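Local coordinates for protein putative aminotransferase (Actinomadura melliaura, PDB 4ZWV) that probably acts as a pyridoxal 5'-phosphate-dependent sugar aminotransferase in making the aminopentose of the indolocarbazole AT2433, at residues 11-24 / 242-254. Numbering follows the deposited sequence. Where two conformers were deposited one is given.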
ATOM      1  N   ALA A  11     -16.438  12.538   4.841  1.00 17.59           N
ATOM      2  CA  ALA A  11     -17.846  12.187   4.693  1.00 15.49           C
ATOM      3  C   ALA A  11     -18.043  10.689   4.934  1.00 18.53           C
ATOM      4  O   ALA A  11     -17.925   9.884   4.008  1.00 19.18           O
ATOM      5  CB  ALA A  11     -18.356  12.575   3.306  1.00 23.29           C
ATOM      6  N   VAL A  12     -18.337  10.308   6.172  0.66 18.49           N
ATOM      7  CA  VAL A  12     -18.581   8.894   6.458  0.66 19.00           C
ATOM      8  C   VAL A  12     -20.005   8.689   6.982  0.66 14.34           C
ATOM      9  O   VAL A  12     -20.419   9.262   7.992  0.66 19.12           O
ATOM     10  CB  VAL A  12     -17.531   8.326   7.446  0.66 20.16           C
ATOM     11  CG1 VAL A  12     -17.474   9.153   8.725  0.66 23.51           C
ATOM     12  CG2 VAL A  12     -17.798   6.845   7.738  0.66 15.81           C
ATOM     13  N   SER A  13     -20.754   7.872   6.253  1.00 14.59           N
ATOM     14  CA  SER A  13     -22.157   7.633   6.521  1.00 13.77           C
ATOM     15  C   SER A  13     -22.370   6.974   7.865  1.00 13.79           C
ATOM     16  O   SER A  13     -21.567   6.139   8.283  1.00 15.73           O
ATOM     17  CB  SER A  13     -22.742   6.749   5.423  1.00 18.34           C
ATOM     18  OG  SER A  13     -24.073   6.391   5.724  1.00 20.75           O
ATOM     19  N   PRO A  14     -23.473   7.324   8.537  1.00 15.88           N
ATOM     20  CA  PRO A  14     -23.867   6.591   9.740  1.00 19.52           C
ATOM     21  C   PRO A  14     -24.290   5.153   9.430  1.00 19.09           C
ATOM     22  O   PRO A  14     -24.602   4.413  10.353  1.00 28.57           O
ATOM     23  CB  PRO A  14     -25.043   7.411  10.280  1.00 20.49           C
ATOM     24  CG  PRO A  14     -25.561   8.163   9.108  1.00 24.95           C
ATOM     25  CD  PRO A  14     -24.361   8.468   8.264  1.00 18.63           C
ATOM     26  N   THR A  15     -24.291   4.760   8.159  1.00 14.67           N
ATOM     27  CA  THR A  15     -24.543   3.370   7.801  1.00 14.87           C
ATOM     28  C   THR A  15     -23.257   2.558   7.653  1.00 14.60           C
ATOM     29  O   THR A  15     -23.310   1.342   7.486  1.00 17.42           O
ATOM     30  CB  THR A  15     -25.336   3.251   6.481  1.00 16.26           C
ATOM     31  OG1 THR A  15     -24.519   3.694   5.389  1.00 18.67           O
ATOM     32  CG2 THR A  15     -26.605   4.088   6.524  1.00 18.10           C
ATOM     33  N   ALA A  16     -22.100   3.218   7.699  1.00 13.37           N
ATOM     34  CA  ALA A  16     -20.832   2.505   7.534  1.00 12.72           C
ATOM     35  C   ALA A  16     -20.613   1.467   8.636  1.00 12.99           C
ATOM     36  O   ALA A  16     -20.089   0.382   8.378  1.00 14.27           O
ATOM     37  CB  ALA A  16     -19.663   3.485   7.489  1.00 12.75           C
ATOM     38  N   LEU A  17     -21.005   1.793   9.859  1.00 13.61           N
ATOM     39  CA  LEU A  17     -20.787   0.864  10.968  1.00 13.95           C
ATOM     40  C   LEU A  17     -21.552  -0.436  10.729  1.00 15.41           C
ATOM     41  O   LEU A  17     -21.044  -1.521  11.011  1.00 14.75           O
ATOM     42  CB  LEU A  17     -21.191   1.505  12.296  1.00 14.69           C
ATOM     43  CG  LEU A  17     -20.783   0.733  13.556  1.00 15.06           C
ATOM     44  CD1 LEU A  17     -19.260   0.601  13.603  1.00 14.45           C
ATOM     45  CD2 LEU A  17     -21.310   1.441  14.805  1.00 15.90           C
ATOM     46  N   ASP A  18     -22.771  -0.318  10.202  1.00 14.58           N
ATOM     47  CA  ASP A  18     -23.591  -1.483   9.842  1.00 14.89           C
ATOM     48  C   ASP A  18     -22.867  -2.363   8.814  1.00 14.20           C
ATOM     49  O   ASP A  18     -22.857  -3.587   8.936  1.00 14.33           O
ATOM     50  CB  ASP A  18     -24.950  -1.017   9.291  1.00 18.67           C
ATOM     51  CG  ASP A  18     -25.723  -2.126   8.567  1.00 20.74           C
ATOM     52  OD1 ASP A  18     -25.533  -2.296   7.339  1.00 28.40           O
ATOM     53  OD2 ASP A  18     -26.540  -2.805   9.219  1.00 24.53           O
ATOM     54  N   ARG A  19     -22.249  -1.742   7.820  1.00 13.77           N
ATOM     55  CA  ARG A  19     -21.548  -2.508   6.793  1.00 14.46           C
ATOM     56  C   ARG A  19     -20.287  -3.162   7.337  1.00 13.11           C
ATOM     57  O   ARG A  19     -19.978  -4.309   6.995  1.00 13.36           O
ATOM     58  CB  ARG A  19     -21.190  -1.625   5.598  1.00 14.90           C
ATOM     59  CG  ARG A  19     -22.372  -1.259   4.727  1.00 24.02           C
ATOM     60  CD  ARG A  19     -22.881  -2.487   3.996  1.00 32.38           C
ATOM     61  NE  ARG A  19     -23.429  -2.148   2.688  1.00 33.75           N
ATOM     62  CZ  ARG A  19     -23.473  -2.986   1.660  1.00 25.24           C
ATOM     63  NH1 ARG A  19     -23.994  -2.587   0.512  1.00 31.49           N
ATOM     64  NH2 ARG A  19     -23.003  -4.225   1.783  1.00 28.62           N
ATOM     65  N   VAL A  20     -19.556  -2.448   8.185  1.00 12.49           N
ATOM     66  CA  VAL A  20     -18.354  -3.028   8.795  1.00 12.95           C
ATOM     67  C   VAL A  20     -18.725  -4.197   9.705  1.00 13.60           C
ATOM     68  O   VAL A  20     -18.033  -5.220   9.731  1.00 12.65           O
ATOM     69  CB  VAL A  20     -17.553  -1.968   9.579  1.00 13.28           C
ATOM     70  CG1 VAL A  20     -16.441  -2.618  10.406  1.00 17.93           C
ATOM     71  CG2 VAL A  20     -16.971  -0.950   8.606  1.00 17.41           C
ATOM     72  N   ALA A  21     -19.826  -4.066  10.438  1.00 13.53           N
ATOM     73  CA  ALA A  21     -20.288  -5.166  11.288  1.00 14.17           C
ATOM     74  C   ALA A  21     -20.539  -6.423  10.454  1.00 14.10           C
ATOM     75  O   ALA A  21     -20.257  -7.531  10.902  1.00 14.29           O
ATOM     76  CB  ALA A  21     -21.558  -4.770  12.055  1.00 15.01           C
ATOM     77  N   GLU A  22     -21.081  -6.230   9.253  0.55 13.88           N
ATOM     78  CA  GLU A  22     -21.347  -7.329   8.322  0.55 17.43           C
ATOM     79  C   GLU A  22     -20.044  -8.047   7.954  0.55 13.23           C
ATOM     80  O   GLU A  22     -19.985  -9.280   7.947  0.55 15.88           O
ATOM     81  CB  GLU A  22     -22.055  -6.801   7.062  0.55 21.85           C
ATOM     82  CG  GLU A  22     -22.343  -7.855   5.986  0.55 22.82           C
ATOM     83  CD  GLU A  22     -22.736  -7.253   4.631  0.55 26.78           C
ATOM     84  OE1 GLU A  22     -22.772  -6.011   4.494  0.55 27.73           O
ATOM     85  OE2 GLU A  22     -23.004  -8.027   3.690  0.55 35.04           O
ATOM     86  N   VAL A  23     -19.002  -7.271   7.674  1.00 12.59           N
ATOM     87  CA  VAL A  23     -17.696  -7.830   7.337  1.00 12.05           C
ATOM     88  C   VAL A  23     -17.150  -8.629   8.510  1.00 14.72           C
ATOM     89  O   VAL A  23     -16.742  -9.779   8.353  1.00 14.86           O
ATOM     90  CB  VAL A  23     -16.702  -6.733   6.927  1.00 11.40           C
ATOM     91  CG1 VAL A  23     -15.289  -7.305   6.753  1.00 13.69           C
ATOM     92  CG2 VAL A  23     -17.152  -6.101   5.621  1.00 13.71           C
ATOM     93  N   PHE A  24     -17.153  -8.032   9.691  1.00 12.67           N
ATOM     94  CA  PHE A  24     -16.642  -8.740  10.867  1.00 13.03           C
ATOM     95  C   PHE A  24     -17.444 -10.018  11.146  1.00 17.19           C
ATOM     96  O   PHE A  24     -16.876 -11.063  11.471  1.00 18.22           O
ATOM     97  CB  PHE A  24     -16.657  -7.829  12.097  1.00 13.39           C
ATOM     98  CG  PHE A  24     -15.620  -6.742  12.085  1.00 13.21           C
ATOM     99  CD1 PHE A  24     -14.616  -6.700  11.123  1.00 16.54           C
ATOM    100  CD2 PHE A  24     -15.649  -5.745  13.051  1.00 20.30           C
ATOM    101  CE1 PHE A  24     -13.669  -5.673  11.129  1.00 18.69           C
ATOM    102  CE2 PHE A  24     -14.712  -4.726  13.060  1.00 16.91           C
ATOM    103  CZ  PHE A  24     -13.719  -4.685  12.104  1.00 15.74           C
ATOM    104  N   THR A 242      -9.506  -4.515   0.201  1.00  8.62           N
ATOM    105  CA  THR A 242     -10.164  -5.621   0.885  1.00  8.97           C
ATOM    106  C   THR A 242     -11.589  -5.255   1.296  1.00  9.73           C
ATOM    107  O   THR A 242     -12.015  -4.100   1.143  1.00 10.65           O
ATOM    108  CB  THR A 242      -9.386  -6.035   2.118  1.00 12.34           C
ATOM    109  OG1 THR A 242      -9.318  -4.910   3.001  1.00 17.51           O
ATOM    110  CG2 THR A 242      -7.982  -6.469   1.726  1.00 14.08           C
ATOM    111  N   ASP A 243     -12.321  -6.237   1.818  1.00 11.56           N
ATOM    112  CA  ASP A 243     -13.755  -6.050   2.067  1.00 11.01           C
ATOM    113  C   ASP A 243     -14.073  -5.027   3.156  1.00 10.79           C
ATOM    114  O   ASP A 243     -15.122  -4.389   3.096  1.00 11.85           O
ATOM    115  CB  ASP A 243     -14.417  -7.392   2.414  1.00 12.09           C
ATOM    116  CG  ASP A 243     -14.873  -8.159   1.176  1.00 13.72           C
ATOM    117  OD1 ASP A 243     -14.386  -7.859   0.056  1.00 12.34           O
ATOM    118  OD2 ASP A 243     -15.708  -9.075   1.322  1.00 15.23           O
ATOM    119  N   LEU A 244     -13.191  -4.849   4.140  1.00 10.32           N
ATOM    120  CA  LEU A 244     -13.427  -3.832   5.169  1.00 11.13           C
ATOM    121  C   LEU A 244     -13.617  -2.453   4.537  1.00 11.47           C
ATOM    122  O   LEU A 244     -14.577  -1.719   4.851  1.00 12.67           O
ATOM    123  CB  LEU A 244     -12.274  -3.793   6.171  1.00 15.66           C
ATOM    124  CG  LEU A 244     -12.260  -2.669   7.204  1.00 21.73           C
ATOM    125  CD1 LEU A 244     -13.475  -2.748   8.136  1.00 21.09           C
ATOM    126  CD2 LEU A 244     -10.957  -2.702   7.997  1.00 27.13           C
ATOM    127  N   ASN A 245     -12.726  -2.106   3.621  1.00  9.69           N
ATOM    128  CA  ASN A 245     -12.795  -0.794   3.005  1.00  8.63           C
ATOM    129  C   ASN A 245     -13.865  -0.739   1.932  1.00  9.50           C
ATOM    130  O   ASN A 245     -14.532   0.286   1.792  1.00 10.71           O
ATOM    131  CB  ASN A 245     -11.414  -0.421   2.463  1.00  8.61           C
ATOM    132  CG  ASN A 245     -10.388  -0.384   3.570  1.00 11.40           C
ATOM    133  OD1 ASN A 245      -9.630  -1.335   3.753  1.00 13.29           O
ATOM    134  ND2 ASN A 245     -10.407   0.686   4.364  1.00 10.50           N
ATOM    135  N   ALA A 246     -14.088  -1.838   1.216  1.00  9.19           N
ATOM    136  CA  ALA A 246     -15.177  -1.838   0.232  1.00  9.18           C
ATOM    137  C   ALA A 246     -16.532  -1.634   0.918  1.00 11.21           C
ATOM    138  O   ALA A 246     -17.412  -0.961   0.367  1.00 10.70           O
ATOM    139  CB  ALA A 246     -15.182  -3.124  -0.574  1.00 10.85           C
ATOM    140  N   ALA A 247     -16.695  -2.179   2.123  1.00  9.71           N
ATOM    141  CA  ALA A 247     -17.948  -2.018   2.868  1.00 10.32           C
ATOM    142  C   ALA A 247     -18.206  -0.550   3.193  1.00 11.51           C
ATOM    143  O   ALA A 247     -19.337  -0.070   3.081  1.00 12.10           O
ATOM    144  CB  ALA A 247     -17.923  -2.846   4.142  1.00 13.44           C
ATOM    145  N   ILE A 248     -17.151   0.160   3.577  1.00 10.75           N
ATOM    146  CA  ILE A 248     -17.260   1.575   3.896  1.00 10.21           C
ATOM    147  C   ILE A 248     -17.616   2.375   2.639  1.00 11.09           C
ATOM    148  O   ILE A 248     -18.509   3.225   2.672  1.00 11.12           O
ATOM    149  CB  ILE A 248     -15.955   2.093   4.535  1.00  9.95           C
ATOM    150  CG1 ILE A 248     -15.745   1.383   5.877  1.00 11.54           C
ATOM    151  CG2 ILE A 248     -16.017   3.615   4.725  1.00 12.10           C
ATOM    152  CD1 ILE A 248     -14.376   1.619   6.493  1.00 14.67           C
ATOM    153  N   GLY A 249     -16.946   2.077   1.533  1.00 10.45           N
ATOM    154  CA  GLY A 249     -17.281   2.706   0.263  1.00  9.43           C
ATOM    155  C   GLY A 249     -18.726   2.470  -0.139  1.00 11.90           C
ATOM    156  O   GLY A 249     -19.399   3.396  -0.592  1.00 11.81           O
ATOM    157  N   LEU A 250     -19.212   1.243   0.026  1.00 10.14           N
ATOM    158  CA  LEU A 250     -20.607   0.931  -0.305  1.00 11.36           C
ATOM    159  C   LEU A 250     -21.570   1.793   0.504  1.00 13.65           C
ATOM    160  O   LEU A 250     -22.560   2.317  -0.031  1.00 14.27           O
ATOM    161  CB  LEU A 250     -20.903  -0.550  -0.055  1.00 12.56           C
ATOM    162  CG  LEU A 250     -20.371  -1.468  -1.152  1.00 12.75           C
ATOM    163  CD1 LEU A 250     -20.227  -2.919  -0.678  1.00 13.79           C
ATOM    164  CD2 LEU A 250     -21.256  -1.379  -2.390  1.00 14.53           C
ATOM    165  N   ALA A 251     -21.269   1.964   1.786  1.00 11.41           N
ATOM    166  CA  ALA A 251     -22.107   2.780   2.651  1.00 11.93           C
ATOM    167  C   ALA A 251     -22.107   4.237   2.220  1.00 14.57           C
ATOM    168  O   ALA A 251     -23.118   4.935   2.331  1.00 17.33           O
ATOM    169  CB  ALA A 251     -21.640   2.664   4.106  1.00 13.59           C
ATOM    170  N   ASN A 252     -20.973   4.702   1.714  1.00 11.88           N
ATOM    171  CA  ASN A 252     -20.844   6.109   1.378  1.00 11.58           C
ATOM    172  C   ASN A 252     -21.362   6.450  -0.021  1.00 14.51           C
ATOM    173  O   ASN A 252     -21.531   7.625  -0.362  1.00 14.86           O
ATOM    174  CB  ASN A 252     -19.392   6.540   1.545  1.00 12.95           C
ATOM    175  CG  ASN A 252     -19.022   6.710   2.998  1.00 15.62           C
ATOM    176  OD1 ASN A 252     -19.879   7.031   3.826  1.00 18.87           O
ATOM    177  ND2 ASN A 252     -17.758   6.490   3.324  1.00 13.59           N
ATOM    178  N   LEU A 253     -21.646   5.427  -0.818  1.00 15.66           N
ATOM    179  CA  LEU A 253     -22.180   5.651  -2.160  1.00 17.65           C
ATOM    180  C   LEU A 253     -23.558   6.284  -2.114  1.00 23.56           C
ATOM    181  O   LEU A 253     -23.933   7.017  -3.026  1.00 21.68           O
ATOM    182  CB  LEU A 253     -22.254   4.345  -2.946  1.00 17.95           C
ATOM    183  CG  LEU A 253     -21.024   3.959  -3.759  1.00 25.52           C
ATOM    184  CD1 LEU A 253     -21.224   2.582  -4.366  1.00 26.21           C
ATOM    185  CD2 LEU A 253     -20.782   5.000  -4.841  1.00 22.13           C
ATOM    186  N   GLU A 254     -24.309   6.002  -1.052  1.00 19.79           N
ATOM    187  CA  GLU A 254     -25.691   6.454  -0.961  1.00 23.05           C
ATOM    188  C   GLU A 254     -25.847   7.964  -1.082  1.00 26.57           C
ATOM    189  O   GLU A 254     -26.795   8.448  -1.693  1.00 29.19           O
ATOM    190  CB  GLU A 254     -26.316   5.987   0.354  1.00 29.10           C
ATOM    191  CG  GLU A 254     -27.011   4.646   0.253  1.00 46.99           C
ATOM    192  CD  GLU A 254     -26.104   3.568  -0.297  1.00 50.46           C
ATOM    193  OE1 GLU A 254     -26.462   2.966  -1.334  1.00 55.58           O
ATOM    194  OE2 GLU A 254     -25.032   3.332   0.305  1.00 35.50           O
TER
HETATM  195  O   HOH W   1     -25.750   3.561   2.951  1.00 27.56           O
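Helices 16-24 and 243-254 pack nearly antiparallel, their N-to-C directions 150° apart and their axes 8.2 Å from each other at the closest point, with Ala16 nearest Ala251 and Arg19 nearest Ala247 by their CA atoms. Alanines permit this close approach: the Ala251 methyl reaches the backbone at Ala16, CB to CA 3.5 Å, while the Ala247 methyl is held between CB of Arg19 and CG2 of Val23. Farther along, Val20 straddles two residues, its CG1 on Leu244 CD1 (3.7 Å) and its CG2 alongside Ile248 CG1. Arg19, bent at chi2 (-69°) and chi3, reaches across the partner helix, and Leu250 CB lies 3.6 Å above one face of its guanidinium, offset toward the rim. NH1 pairs with Glu37 of helix 33-46, so that the group ties three helices together; in one conformer of Glu22, NH2 also reaches the syn lone pair of OE1 (3.3 Å), tilted out of the guanidinium plane. Replacing Arg19 with an alanine would remove the guanidinium, and is likely to leave Glu37 without its positive mate and Leu250 less covered. In the loop leading into this helix, Ser13 N donates to Asn252 OD1 (2.7 Å) in the carbonyl plane; the amide's ND2 goes to Thr193 O, and these two bonds fix its rotation. At the outer side a water joins Thr15 OG1 to Glu254 OE2. Across the subunit boundary, Ala16 meets Phe24 of the second subunit, Leu244 packs on its Ile248, and Ile248 on its Leu244. The antiparallel helix pair thus fastens the N-terminal segment onto the start of the long helix 243-273 and forms part of the dimer interface in this DegT/DnrJ/EryC1-family aminotransferase.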